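Local atomic coordinates of DNA gyrase, B subunit, truncated (Myxococcus xanthus, PDB entry 3CWV), a protein that probably uses ATP to break, pass and rejoin double-stranded DNA as the ATP-binding B subunit of a type II topoisomerase. Residues Gly62-Thr74 with Met145-Pro159. Residues are numbered along the deposited sequence; the frame is centred on the assembly and turned at random.
Sequences GSIALFCTSRTVT and MPVSAERGVRVHFVP
Strands 64-70 and 151-159 are antiparallel neighbours inside the eight-stranded mixed sheet of the N-terminal, GHKL-type ATPase domain of GyrB. Paired backbone hydrogen bonds join Ile64 with Phe157, Leu66 with Val155 and Cys68 with Val153, each N to O at 2.9 Å. The ladder weakens at Ser70 and Arg151, where Arg151 N to Ser70 O is a weak bond. Ile64, Leu66, Cys68, Val153, Val155 and Phe157 share one face. Helix 28-47 covers part of it, touching Ile64, Cys68 and Phe157.

On the other face the Phe67 ring is roofed by the loop before strand 151-159. With CG anti to the backbone N (chi1 172°), the ring reaches across to Pro146 and Val147. Pro146 CD sits over the ring in a CH-pi contact, 3.8 Å from the centroid. Arg154 CB and Met145 CE lie at the ring edge. Gly152 CA lies close by, 3.9 Å from Phe67 CE1, and a side chain there would clash with Phe67 CZ. Farther along, Ala65 CB rests against one face of the Arg154 guanidinium, 3.6 Å from NH1.

At the end of the strand, Ser70 OG accepts from Thr72 N, an ST turn, and from Val73 N, an ST motif. The extended Arg151 chain brings NH1 to Val73 O at 2.8 Å. The oxygen is almost exactly in the guanidinium plane, but NH1 comes from above the carbonyl plane. An alanine in place of Arg151 is likely to leave the Val73 carbonyl without this donor and the backbone of residues 71-74 without the flat group packed against it. Arg71 O lies over one guanidinium face, 3.3 Å above its plane.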
ATOM      1  N   GLY A  62      20.293 -12.647  -0.145  1.00 37.74           N
ATOM      2  CA  GLY A  62      19.812 -11.532  -0.971  1.00 36.18           C
ATOM      3  C   GLY A  62      18.522 -11.829  -1.741  1.00 34.95           C
ATOM      4  O   GLY A  62      18.048 -10.999  -2.532  1.00 33.31           O
ATOM      5  N   SER A  63      17.953 -13.010  -1.505  1.00 31.78           N
ATOM      6  CA  SER A  63      16.675 -13.360  -2.118  1.00 30.37           C
ATOM      7  C   SER A  63      15.510 -12.755  -1.316  1.00 28.28           C
ATOM      8  O   SER A  63      15.668 -12.312  -0.173  1.00 27.32           O
ATOM      9  CB  SER A  63      16.525 -14.880  -2.241  1.00 29.97           C
ATOM     10  OG  SER A  63      16.207 -15.463  -0.987  1.00 31.53           O
ATOM     11  N   ILE A  64      14.326 -12.759  -1.926  1.00 27.21           N
ATOM     12  CA  ILE A  64      13.144 -12.158  -1.338  1.00 24.92           C
ATOM     13  C   ILE A  64      12.020 -13.158  -1.593  1.00 23.21           C
ATOM     14  O   ILE A  64      11.928 -13.702  -2.693  1.00 22.67           O
ATOM     15  CB  ILE A  64      12.768 -10.855  -2.099  1.00 26.79           C
ATOM     16  CG1 ILE A  64      13.757  -9.736  -1.790  1.00 28.81           C
ATOM     17  CG2 ILE A  64      11.326 -10.375  -1.743  1.00 30.26           C
ATOM     18  CD1 ILE A  64      13.567  -9.069  -0.417  1.00 33.45           C
ATOM     19  N   ALA A  65      11.180 -13.426  -0.610  1.00 23.71           N
ATOM     20  CA  ALA A  65       9.978 -14.206  -0.963  1.00 24.08           C
ATOM     21  C   ALA A  65       8.744 -13.522  -0.415  1.00 22.43           C
ATOM     22  O   ALA A  65       8.768 -12.980   0.703  1.00 24.86           O
ATOM     23  CB  ALA A  65      10.075 -15.645  -0.442  1.00 26.70           C
ATOM     24  N   LEU A  66       7.657 -13.548  -1.186  1.00 22.38           N
ATOM     25  CA  LEU A  66       6.376 -13.044  -0.686  1.00 20.74           C
ATOM     26  C   LEU A  66       5.362 -14.171  -0.849  1.00 24.71           C
ATOM     27  O   LEU A  66       5.290 -14.764  -1.931  1.00 23.81           O
ATOM     28  CB  LEU A  66       5.935 -11.809  -1.492  1.00 22.98           C
ATOM     29  CG  LEU A  66       4.570 -11.249  -1.023  1.00 23.80           C
ATOM     30  CD1 LEU A  66       4.754 -10.070  -0.163  1.00 34.45           C
ATOM     31  CD2 LEU A  66       3.683 -10.940  -2.187  1.00 33.88           C
ATOM     32  N   PHE A  67       4.648 -14.497   0.231  1.00 22.96           N
ATOM     33  CA  PHE A  67       3.532 -15.442   0.175  1.00 24.24           C
ATOM     34  C   PHE A  67       2.226 -14.733   0.502  1.00 25.04           C
ATOM     35  O   PHE A  67       2.185 -13.882   1.394  1.00 22.34           O
ATOM     36  CB  PHE A  67       3.751 -16.626   1.132  1.00 26.91           C
ATOM     37  CG  PHE A  67       2.538 -17.526   1.255  1.00 29.38           C
ATOM     38  CD1 PHE A  67       2.318 -18.534   0.336  1.00 27.55           C
ATOM     39  CD2 PHE A  67       1.606 -17.324   2.272  1.00 25.58           C
ATOM     40  CE1 PHE A  67       1.185 -19.348   0.417  1.00 27.08           C
ATOM     41  CE2 PHE A  67       0.474 -18.134   2.368  1.00 27.44           C
ATOM     42  CZ  PHE A  67       0.267 -19.151   1.443  1.00 28.47           C
ATOM     43  N   CYS A  68       1.158 -15.098  -0.221  1.00 25.52           N
ATOM     44  CA  CYS A  68      -0.172 -14.539  -0.003  1.00 25.16           C
ATOM     45  C   CYS A  68      -1.184 -15.676   0.021  1.00 23.89           C
ATOM     46  O   CYS A  68      -1.091 -16.556  -0.814  1.00 21.02           O
ATOM     47  CB  CYS A  68      -0.552 -13.658  -1.181  1.00 26.24           C
ATOM     48  SG  CYS A  68       0.341 -12.141  -1.266  1.00 34.79           S
ATOM     49  N   THR A  69      -2.130 -15.648   0.958  1.00 22.86           N
ATOM     50  CA  THR A  69      -3.247 -16.592   0.942  1.00 24.56           C
ATOM     51  C   THR A  69      -4.275 -16.045  -0.009  1.00 25.33           C
ATOM     52  O   THR A  69      -4.249 -14.864  -0.361  1.00 24.56           O
ATOM     53  CB  THR A  69      -3.888 -16.775   2.356  1.00 24.47           C
ATOM     54  OG1 THR A  69      -4.251 -15.493   2.888  1.00 26.15           O
ATOM     55  CG2 THR A  69      -2.896 -17.467   3.309  1.00 25.68           C
ATOM     56  N   SER A  70      -5.198 -16.896  -0.436  1.00 27.57           N
ATOM     57  CA  SER A  70      -6.121 -16.522  -1.499  1.00 26.46           C
ATOM     58  C   SER A  70      -7.270 -17.512  -1.512  1.00 27.87           C
ATOM     59  O   SER A  70      -7.129 -18.632  -0.999  1.00 29.71           O
ATOM     60  CB  SER A  70      -5.395 -16.577  -2.856  1.00 26.30           C
ATOM     61  OG  SER A  70      -6.223 -16.068  -3.906  1.00 27.03           O
ATOM     62  N   ARG A  71      -8.398 -17.104  -2.088  1.00 30.04           N
ATOM     63  CA  ARG A  71      -9.450 -18.073  -2.420  1.00 32.63           C
ATOM     64  C   ARG A  71      -9.608 -18.151  -3.930  1.00 31.79           C
ATOM     65  O   ARG A  71     -10.405 -18.929  -4.428  1.00 29.59           O
ATOM     66  CB  ARG A  71     -10.793 -17.675  -1.793  1.00 34.96           C
ATOM     67  CG  ARG A  71     -10.984 -18.093  -0.330  1.00 42.75           C
ATOM     68  CD  ARG A  71     -11.680 -16.966   0.435  1.00 48.27           C
ATOM     69  NE  ARG A  71     -10.684 -15.963   0.805  1.00 55.60           N
ATOM     70  CZ  ARG A  71     -10.861 -14.645   0.778  1.00 51.85           C
ATOM     71  NH1 ARG A  71     -12.013 -14.119   0.384  1.00 46.26           N
ATOM     72  NH2 ARG A  71      -9.859 -13.849   1.131  1.00 48.56           N
ATOM     73  N   THR A  72      -8.854 -17.344  -4.678  1.00 30.36           N
ATOM     74  CA  THR A  72      -9.069 -17.299  -6.135  1.00 30.33           C
ATOM     75  C   THR A  72      -7.860 -17.584  -7.047  1.00 31.93           C
ATOM     76  O   THR A  72      -8.032 -17.900  -8.232  1.00 31.25           O
ATOM     77  CB  THR A  72      -9.680 -15.955  -6.572  1.00 30.98           C
ATOM     78  OG1 THR A  72      -8.815 -14.881  -6.145  1.00 33.13           O
ATOM     79  CG2 THR A  72     -11.072 -15.790  -5.979  1.00 33.54           C
ATOM     80  N   VAL A  73      -6.640 -17.457  -6.523  1.00 27.72           N
ATOM     81  CA  VAL A  73      -5.451 -17.581  -7.380  1.00 26.32           C
ATOM     82  C   VAL A  73      -5.423 -18.919  -8.130  1.00 26.94           C
ATOM     83  O   VAL A  73      -5.825 -19.968  -7.592  1.00 28.22           O
ATOM     84  CB  VAL A  73      -4.119 -17.365  -6.572  1.00 24.12           C
ATOM     85  CG1 VAL A  73      -3.867 -18.531  -5.569  1.00 20.23           C
ATOM     86  CG2 VAL A  73      -2.934 -17.157  -7.544  1.00 22.12           C
ATOM     87  N   THR A  74      -4.972 -18.896  -9.377  1.00 26.98           N
ATOM     88  CA  THR A  74      -4.724 -20.148 -10.103  1.00 28.75           C
ATOM     89  C   THR A  74      -3.331 -20.214 -10.711  1.00 27.77           C
ATOM     90  O   THR A  74      -2.712 -19.192 -11.011  1.00 27.01           O
ATOM     91  CB  THR A  74      -5.711 -20.332 -11.268  1.00 29.56           C
ATOM     92  OG1 THR A  74      -5.406 -19.373 -12.275  1.00 31.69           O
ATOM     93  CG2 THR A  74      -7.143 -20.108 -10.806  1.00 30.91           C
ATOM     94  N   MET A 145       1.966 -25.153   3.211  1.00 36.71           N
ATOM     95  CA  MET A 145       1.714 -23.745   2.924  1.00 33.88           C
ATOM     96  C   MET A 145       2.281 -22.940   4.081  1.00 37.30           C
ATOM     97  O   MET A 145       2.083 -23.332   5.222  1.00 34.20           O
ATOM     98  CB  MET A 145       0.205 -23.485   2.848  1.00 33.45           C
ATOM     99  CG  MET A 145      -0.516 -24.263   1.770  1.00 34.20           C
ATOM    100  SD  MET A 145      -2.281 -23.955   1.688  1.00 25.62           S
ATOM    101  CE  MET A 145      -2.332 -22.260   1.101  1.00 26.71           C
ATOM    102  N   PRO A 146       2.997 -21.821   3.795  1.00 36.68           N
ATOM    103  CA  PRO A 146       3.484 -20.925   4.845  1.00 36.59           C
ATOM    104  C   PRO A 146       2.397 -20.476   5.827  1.00 37.31           C
ATOM    105  O   PRO A 146       2.658 -20.368   7.026  1.00 35.25           O
ATOM    106  CB  PRO A 146       4.011 -19.722   4.051  1.00 36.75           C
ATOM    107  CG  PRO A 146       4.453 -20.316   2.775  1.00 35.91           C
ATOM    108  CD  PRO A 146       3.446 -21.378   2.461  1.00 36.79           C
ATOM    109  N   VAL A 147       1.201 -20.196   5.313  1.00 34.31           N
ATOM    110  CA  VAL A 147       0.019 -19.911   6.128  1.00 33.48           C
ATOM    111  C   VAL A 147      -1.073 -20.755   5.493  1.00 34.44           C
ATOM    112  O   VAL A 147      -1.323 -20.650   4.295  1.00 31.79           O
ATOM    113  CB  VAL A 147      -0.413 -18.423   6.088  1.00 32.05           C
ATOM    114  CG1 VAL A 147      -1.695 -18.198   6.932  1.00 35.66           C
ATOM    115  CG2 VAL A 147       0.706 -17.528   6.553  1.00 32.98           C
ATOM    116  N   SER A 148      -1.704 -21.613   6.281  1.00 35.74           N
ATOM    117  CA  SER A 148      -2.677 -22.552   5.734  1.00 37.34           C
ATOM    118  C   SER A 148      -3.933 -21.830   5.285  1.00 35.63           C
ATOM    119  O   SER A 148      -4.429 -20.939   5.979  1.00 39.02           O
ATOM    120  CB  SER A 148      -3.010 -23.631   6.768  1.00 39.05           C
ATOM    121  OG  SER A 148      -3.439 -24.797   6.103  1.00 44.85           O
ATOM    122  N   ALA A 149      -4.425 -22.170   4.098  1.00 33.71           N
ATOM    123  CA  ALA A 149      -5.608 -21.516   3.552  1.00 33.20           C
ATOM    124  C   ALA A 149      -6.142 -22.336   2.395  1.00 31.32           C
ATOM    125  O   ALA A 149      -5.476 -23.264   1.958  1.00 31.65           O
ATOM    126  CB  ALA A 149      -5.262 -20.080   3.079  1.00 34.34           C
ATOM    127  N   GLU A 150      -7.292 -21.949   1.845  1.00 30.74           N
ATOM    128  CA  GLU A 150      -7.855 -22.642   0.674  1.00 34.58           C
ATOM    129  C   GLU A 150      -6.854 -22.647  -0.488  1.00 31.83           C
ATOM    130  O   GLU A 150      -6.621 -23.688  -1.139  1.00 31.48           O
ATOM    131  CB  GLU A 150      -9.150 -21.969   0.202  1.00 35.56           C
ATOM    132  CG  GLU A 150     -10.321 -22.056   1.145  1.00 44.72           C
ATOM    133  CD  GLU A 150     -11.616 -21.527   0.509  1.00 44.60           C
ATOM    134  OE1 GLU A 150     -11.660 -21.364  -0.730  1.00 55.50           O
ATOM    135  OE2 GLU A 150     -12.591 -21.282   1.253  1.00 58.65           O
ATOM    136  N   ARG A 151      -6.275 -21.469  -0.756  1.00 27.37           N
ATOM    137  CA  ARG A 151      -5.302 -21.335  -1.816  1.00 25.92           C
ATOM    138  C   ARG A 151      -4.202 -20.372  -1.358  1.00 25.12           C
ATOM    139  O   ARG A 151      -4.356 -19.643  -0.375  1.00 24.68           O
ATOM    140  CB  ARG A 151      -5.931 -20.755  -3.092  1.00 25.96           C
ATOM    141  CG  ARG A 151      -7.123 -21.510  -3.619  1.00 33.39           C
ATOM    142  CD  ARG A 151      -7.335 -21.210  -5.072  1.00 35.91           C
ATOM    143  NE  ARG A 151      -8.670 -21.632  -5.462  1.00 37.75           N
ATOM    144  CZ  ARG A 151      -9.181 -21.464  -6.668  1.00 43.42           C
ATOM    145  NH1 ARG A 151      -8.459 -20.871  -7.608  1.00 36.15           N
ATOM    146  NH2 ARG A 151     -10.430 -21.863  -6.914  1.00 46.41           N
ATOM    147  N   GLY A 152      -3.096 -20.381  -2.086  1.00 27.71           N
ATOM    148  CA  GLY A 152      -2.025 -19.423  -1.798  1.00 25.52           C
ATOM    149  C   GLY A 152      -1.016 -19.407  -2.912  1.00 26.22           C
ATOM    150  O   GLY A 152      -0.997 -20.295  -3.763  1.00 23.89           O
ATOM    151  N   VAL A 153      -0.166 -18.380  -2.899  1.00 23.47           N
ATOM    152  CA  VAL A 153       0.852 -18.240  -3.915  1.00 22.16           C
ATOM    153  C   VAL A 153       2.112 -17.660  -3.243  1.00 21.12           C
ATOM    154  O   VAL A 153       2.009 -16.755  -2.416  1.00 21.49           O
ATOM    155  CB  VAL A 153       0.369 -17.372  -5.109  1.00 23.45           C
ATOM    156  CG1 VAL A 153      -0.309 -16.094  -4.611  1.00 23.14           C
ATOM    157  CG2 VAL A 153       1.522 -17.076  -6.083  1.00 22.72           C
ATOM    158  N   ARG A 154       3.252 -18.252  -3.551  1.00 22.96           N
ATOM    159  CA  ARG A 154       4.554 -17.721  -3.116  1.00 24.12           C
ATOM    160  C   ARG A 154       5.409 -17.359  -4.328  1.00 24.40           C
ATOM    161  O   ARG A 154       5.522 -18.137  -5.262  1.00 25.36           O
ATOM    162  CB  ARG A 154       5.279 -18.770  -2.264  1.00 24.04           C
ATOM    163  CG  ARG A 154       6.656 -18.336  -1.715  1.00 24.57           C
ATOM    164  CD  ARG A 154       7.319 -19.598  -1.084  1.00 30.45           C
ATOM    165  NE  ARG A 154       8.463 -19.263  -0.235  1.00 39.72           N
ATOM    166  CZ  ARG A 154       9.746 -19.473  -0.551  1.00 40.80           C
ATOM    167  NH1 ARG A 154      10.698 -19.144   0.319  1.00 39.22           N
ATOM    168  NH2 ARG A 154      10.084 -20.024  -1.711  1.00 37.24           N
ATOM    169  N   VAL A 155       6.028 -16.184  -4.295  1.00 22.76           N
ATOM    170  CA  VAL A 155       6.923 -15.773  -5.364  1.00 22.83           C
ATOM    171  C   VAL A 155       8.268 -15.553  -4.671  1.00 22.25           C
ATOM    172  O   VAL A 155       8.349 -14.757  -3.761  1.00 20.84           O
ATOM    173  CB  VAL A 155       6.483 -14.446  -6.004  1.00 24.11           C
ATOM    174  CG1 VAL A 155       7.532 -13.965  -7.024  1.00 18.27           C
ATOM    175  CG2 VAL A 155       5.153 -14.620  -6.717  1.00 22.00           C
ATOM    176  N   HIS A 156       9.277 -16.311  -5.057  1.00 20.26           N
ATOM    177  CA  HIS A 156      10.609 -16.194  -4.436  1.00 23.36           C
ATOM    178  C   HIS A 156      11.535 -15.790  -5.568  1.00 24.60           C
ATOM    179  O   HIS A 156      11.513 -16.428  -6.602  1.00 26.14           O
ATOM    180  CB  HIS A 156      11.062 -17.544  -3.889  1.00 26.26           C
ATOM    181  CG  HIS A 156      12.501 -17.566  -3.459  1.00 32.63           C
ATOM    182  ND1 HIS A 156      13.533 -17.930  -4.302  1.00 40.98           N
ATOM    183  CD2 HIS A 156      13.077 -17.232  -2.284  1.00 35.06           C
ATOM    184  CE1 HIS A 156      14.679 -17.858  -3.644  1.00 37.94           C
ATOM    185  NE2 HIS A 156      14.425 -17.447  -2.412  1.00 33.89           N
ATOM    186  N   PHE A 157      12.368 -14.760  -5.382  1.00 23.40           N
ATOM    187  CA  PHE A 157      13.238 -14.339  -6.480  1.00 22.01           C
ATOM    188  C   PHE A 157      14.533 -13.726  -5.965  1.00 21.87           C
ATOM    189  O   PHE A 157      14.646 -13.358  -4.793  1.00 21.33           O
ATOM    190  CB  PHE A 157      12.533 -13.363  -7.452  1.00 22.14           C
ATOM    191  CG  PHE A 157      12.318 -11.984  -6.887  1.00 24.64           C
ATOM    192  CD1 PHE A 157      13.181 -10.948  -7.214  1.00 22.85           C
ATOM    193  CD2 PHE A 157      11.268 -11.726  -6.020  1.00 26.88           C
ATOM    194  CE1 PHE A 157      12.988  -9.654  -6.673  1.00 27.31           C
ATOM    195  CE2 PHE A 157      11.068 -10.449  -5.478  1.00 28.74           C
ATOM    196  CZ  PHE A 157      11.934  -9.418  -5.789  1.00 23.86           C
ATOM    197  N   VAL A 158      15.502 -13.657  -6.870  1.00 24.55           N
ATOM    198  CA  VAL A 158      16.816 -13.096  -6.608  1.00 24.08           C
ATOM    199  C   VAL A 158      17.078 -11.994  -7.643  1.00 22.17           C
ATOM    200  O   VAL A 158      17.219 -12.269  -8.831  1.00 19.86           O
ATOM    201  CB  VAL A 158      17.917 -14.189  -6.729  1.00 25.14           C
ATOM    202  CG1 VAL A 158      19.303 -13.607  -6.380  1.00 25.24           C
ATOM    203  CG2 VAL A 158      17.584 -15.386  -5.806  1.00 27.26           C
ATOM    204  N   PRO A 159      17.140 -10.737  -7.186  1.00 24.56           N
ATOM    205  CA  PRO A 159      17.441  -9.640  -8.107  1.00 23.96           C
ATOM    206  C   PRO A 159      18.698  -9.988  -8.880  1.00 23.42           C
ATOM    207  O   PRO A 159      19.661 -10.487  -8.293  1.00 25.19           O
ATOM    208  CB  PRO A 159      17.689  -8.455  -7.164  1.00 24.96           C
ATOM    209  CG  PRO A 159      16.746  -8.755  -5.995  1.00 26.84           C
ATOM    210  CD  PRO A 159      16.940 -10.255  -5.809  1.00 26.08           C
TER